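PDB 4PUG: protein BOLA1, chloroplastic from Arabidopsis thaliana, which possibly acts, alone or with glutaredoxin, as a redox-regulated transcriptional regulator or a factor regulating Fe-S cluster biogenesis, and binds a labile Fe-S cluster in heterodimers with glutaredoxin. Local coordinates for residues 73-76 with 77-81; 88-91 with 92-95. All blocks are in the same frame, centred on the assembly; numbering follows the deposited sequence.

Both contacts are local and lie in the single BolA-like domain. Interaction 1 (73-76 with 77-81) covers short helix 74-78, which follows helix 62-72, and the turn after it. Interaction 2 (88-91 with 92-95) comes later in the chain, where strand 83-89 runs out into the C-terminal tail. Strand 83-89 joins the two regions. Their centres are 26 Å apart, on opposite sides of the chain's centre, and their nearest atoms are about 11 Å apart. They do not touch. One shapes the entry to the last strand beside helix 6-18. The other shapes the exit from it, near helix 62-72.

Interaction 1 of 2, residues 73-76 with 77-81; sequences LREE and LDTGL
Glu76 and Leu81 meet at the glycine-containing turn that follows short helix 74-78. At the start of the helix, Leu77 N donates to Leu73 O, the carbonyl of the N-cap residue, at 3.1 Å and in the carbonyl plane. Further on, Glu76 O is gripped twice. Thr79 N donates to Glu76 O from above the carbonyl plane at 3.1 Å. Leu81 N reaches Glu76 O from the opposite face at 2.9 Å, tilted 31° from the plane. This second bond spans five residues and folds the chain back, so that Leu81 CB lies 3.2 Å from Glu76 O and Leu81 CD2 reaches Glu76 CB. Gly80 makes the turn possible with a positive phi of 137°, at which a side chain would jam against the preceding carbonyl. A chi1 of 57° turns Thr79 OG1 back over the helix end, where it donates to Glu75 O at 2.7 Å. Arg74 and Asp78 run side by side, with Arg74 CG 3.8 Å from Asp78 OD2, but their charged groups do not meet. The bent chain of Glu76 takes its carboxylate to helix 6-18, where OE1 pairs with Arg6 and OE2 with Arg9. The contact is a helix C-terminus closed by a bond from Leu81 N back to Glu76 O, with a positive-phi glycine in the turn. It leads into the last strand of the BolA fold.

Interaction 2 of 2, residues 88-91 with 92-95; sequences SKTP and SESP
The flat carboxylate of Glu93 lies between Thr90 and the end of Lys89. Thr90 covers one face: its OG1 stands over Glu93 CD at 3.1 Å. From this face Thr90 N donates to Glu93 OE1 at 2.8 Å, 51° out of the carboxylate plane. Over the opposite face, Lys89 NZ is 4.4 Å from Glu93 OE1, too far for a salt bridge. Lys89 CB approaches Glu93 OE1 from the side at 3.6 Å, and Arg65 of helix 62-72 forms a salt bridge to the same oxygen. In return Glu93 N donates to Thr90 OG1 at 3.3 Å. The torsion of Thr90 (chi1 62°) swings OG1 towards that N-H. With an alanine here, Glu93 N would probably lose this acceptor, and a gap would open where Thr90 OG1 and CG2 lie over the carboxylate. Ser94 closes the turn with two weak bonds, OG to Thr90 O at 3.3 Å and N to Pro91 O at 3.1 Å. The Pro91 side chain packs on Val53 and Lys55. The paired Thr90-Glu93 bonds in a Thr-Pro-Ser-Glu sequence are those of a capping box, closed here around a single turn after strand 83-89 rather than a regular helix.

Interaction 1 of 2, residues 73-76 with 77-81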
loop_
_atom_site.group_PDB
_atom_site.type_symbol
_atom_site.label_atom_id
_atom_site.label_comp_id
_atom_site.label_asym_id
_atom_site.label_seq_id
_atom_site.Cartn_x
_atom_site.Cartn_y
_atom_site.Cartn_z
ATOM N N LEU A 73 6.728 -1.225 -3.459
ATOM C CA LEU A 73 5.552 -0.980 -4.288
ATOM C C LEU A 73 5.859 -0.206 -5.569
ATOM O O LEU A 73 4.960 0.384 -6.168
ATOM C CB LEU A 73 4.476 -0.246 -3.483
ATOM C CG LEU A 73 3.891 -1.005 -2.292
ATOM C CD1 LEU A 73 2.828 -0.175 -1.593
ATOM C CD2 LEU A 73 3.325 -2.343 -2.735
ATOM N N ARG A 74 7.120 -0.219 -5.991
ATOM C CA ARG A 74 7.540 0.541 -7.167
ATOM C C ARG A 74 6.830 0.096 -8.446
ATOM O O ARG A 74 6.466 0.927 -9.278
ATOM C CB ARG A 74 9.057 0.462 -7.352
ATOM C CG ARG A 74 9.581 1.309 -8.501
ATOM C CD ARG A 74 11.098 1.284 -8.554
ATOM N NE ARG A 74 11.692 1.812 -7.329
ATOM C CZ ARG A 74 12.785 1.320 -6.755
ATOM N NH1 ARG A 74 13.409 0.280 -7.295
ATOM N NH2 ARG A 74 13.256 1.864 -5.642
ATOM N N GLU A 75 6.637 -1.212 -8.598
ATOM C CA GLU A 75 5.944 -1.749 -9.766
ATOM C C GLU A 75 4.515 -1.225 -9.849
ATOM O O GLU A 75 4.036 -0.871 -10.927
ATOM C CB GLU A 75 5.935 -3.279 -9.742
ATOM C CG GLU A 75 5.112 -3.909 -10.857
ATOM C CD GLU A 75 5.130 -5.423 -10.815
ATOM O OE1 GLU A 75 4.824 -5.997 -9.749
ATOM O OE2 GLU A 75 5.452 -6.041 -11.851
ATOM N N GLU A 76 3.839 -1.178 -8.707
ATOM C CA GLU A 76 2.468 -0.687 -8.659
ATOM C C GLU A 76 2.401 0.800 -8.998
ATOM O O GLU A 76 1.490 1.242 -9.696
ATOM C CB GLU A 76 1.833 -0.960 -7.292
ATOM C CG GLU A 76 1.828 -2.432 -6.881
ATOM C CD GLU A 76 1.057 -3.321 -7.845
ATOM O OE1 GLU A 76 0.170 -2.811 -8.564
ATOM O OE2 GLU A 76 1.338 -4.537 -7.883
ATOM N N LEU A 77 3.377 1.563 -8.514
ATOM C CA LEU A 77 3.445 2.997 -8.789
ATOM C C LEU A 77 3.681 3.282 -10.269
ATOM O O LEU A 77 3.334 4.353 -10.767
ATOM C CB LEU A 77 4.546 3.650 -7.955
ATOM C CG LEU A 77 4.293 3.741 -6.452
ATOM C CD1 LEU A 77 5.575 4.101 -5.728
ATOM C CD2 LEU A 77 3.205 4.764 -6.158
ATOM N N ASP A 78 4.277 2.321 -10.966
ATOM C CA ASP A 78 4.553 2.469 -12.389
ATOM C C ASP A 78 3.416 1.930 -13.249
ATOM O O ASP A 78 3.410 2.118 -14.465
ATOM C CB ASP A 78 5.855 1.754 -12.760
ATOM C CG ASP A 78 7.067 2.365 -12.091
ATOM O OD1 ASP A 78 6.995 3.545 -11.692
ATOM O OD2 ASP A 78 8.096 1.667 -11.967
ATOM N N THR A 79 2.452 1.258 -12.623
ATOM C CA THR A 79 1.408 0.574 -13.384
ATOM C C THR A 79 -0.028 0.903 -12.970
ATOM O O THR A 79 -0.923 0.078 -13.156
ATOM C CB THR A 79 1.579 -0.962 -13.330
ATOM O OG1 THR A 79 1.591 -1.398 -11.965
ATOM C CG2 THR A 79 2.872 -1.394 -14.013
ATOM N N GLY A 80 -0.261 2.090 -12.415
ATOM C CA GLY A 80 -1.616 2.499 -12.082
ATOM C C GLY A 80 -1.818 3.172 -10.735
ATOM O O GLY A 80 -2.789 3.905 -10.544
ATOM N N LEU A 81 -0.914 2.925 -9.792
ATOM C CA LEU A 81 -1.034 3.516 -8.461
ATOM C C LEU A 81 -0.585 4.976 -8.459
ATOM O O LEU A 81 0.609 5.272 -8.527
ATOM C CB LEU A 81 -0.240 2.701 -7.438
ATOM C CG LEU A 81 -0.288 3.129 -5.969
ATOM C CD1 LEU A 81 -1.715 3.397 -5.516
ATOM C CD2 LEU A 81 0.356 2.056 -5.106
#

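Interaction 2 of 2, residues 88-91 with 92-95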
loop_
_atom_site.group_PDB
_atom_site.type_symbol
_atom_site.label_atom_id
_atom_site.label_comp_id
_atom_site.label_asym_id
_atom_site.label_seq_id
_atom_site.Cartn_x
_atom_site.Cartn_y
_atom_site.Cartn_z
ATOM N N SER A 88 3.754 3.763 8.833
ATOM C CA SER A 88 4.606 2.611 9.107
ATOM C C SER A 88 5.102 2.631 10.551
ATOM O O SER A 88 5.880 3.504 10.934
ATOM C CB SER A 88 5.784 2.580 8.133
ATOM O OG SER A 88 6.482 3.813 8.144
ATOM N N LYS A 89 4.642 1.672 11.352
ATOM C CA LYS A 89 4.964 1.657 12.777
ATOM C C LYS A 89 5.506 0.307 13.248
ATOM O O LYS A 89 5.425 -0.693 12.534
ATOM C CB LYS A 89 3.731 2.028 13.611
ATOM C CG LYS A 89 2.897 3.176 13.053
ATOM C CD LYS A 89 3.634 4.508 13.101
ATOM C CE LYS A 89 3.720 5.053 14.517
ATOM N NZ LYS A 89 4.226 6.453 14.531
ATOM N N THR A 90 6.064 0.295 14.456
ATOM C CA THR A 90 6.449 -0.941 15.128
ATOM C C THR A 90 5.331 -1.320 16.099
ATOM O O THR A 90 4.537 -0.463 16.483
ATOM C CB THR A 90 7.784 -0.777 15.892
ATOM O OG1 THR A 90 7.643 0.222 16.908
ATOM C CG2 THR A 90 8.900 -0.373 14.939
ATOM N N PRO A 91 5.249 -2.605 16.484
ATOM C CA PRO A 91 4.226 -3.021 17.452
ATOM C C PRO A 91 4.317 -2.264 18.775
ATOM O O PRO A 91 3.291 -2.039 19.416
ATOM C CB PRO A 91 4.541 -4.500 17.676
ATOM C CG PRO A 91 5.166 -4.938 16.407
ATOM C CD PRO A 91 5.970 -3.761 15.921
ATOM N N SER A 92 5.526 -1.883 19.174
ATOM C CA SER A 92 5.723 -1.125 20.406
ATOM C C SER A 92 5.114 0.267 20.282
ATOM O O SER A 92 4.512 0.779 21.224
ATOM C CB SER A 92 7.211 -1.018 20.739
ATOM O OG SER A 92 7.784 -2.298 20.932
ATOM N N GLU A 93 5.272 0.867 19.107
ATOM C CA GLU A 93 4.704 2.182 18.823
ATOM C C GLU A 93 3.180 2.133 18.727
ATOM O O GLU A 93 2.522 3.171 18.660
ATOM C CB GLU A 93 5.289 2.744 17.526
ATOM C CG GLU A 93 6.754 3.146 17.619
ATOM C CD GLU A 93 7.429 3.224 16.260
ATOM O OE1 GLU A 93 6.770 2.904 15.246
ATOM O OE2 GLU A 93 8.619 3.599 16.206
ATOM N N SER A 94 2.625 0.923 18.722
ATOM C CA SER A 94 1.187 0.729 18.562
ATOM C C SER A 94 0.553 0.028 19.760
ATOM O O SER A 94 1.247 -0.591 20.565
ATOM C CB SER A 94 0.905 -0.097 17.304
ATOM O OG SER A 94 1.398 0.539 16.142
ATOM N N PRO A 95 -0.778 0.145 19.890
ATOM C CA PRO A 95 -1.550 -0.746 20.762
ATOM C C PRO A 95 -1.609 -2.152 20.173
ATOM O O PRO A 95 -2.231 -2.324 19.120
ATOM C CB PRO A 95 -2.949 -0.123 20.746
ATOM C CG PRO A 95 -2.713 1.312 20.451
ATOM C CD PRO A 95 -1.561 1.325 19.484
#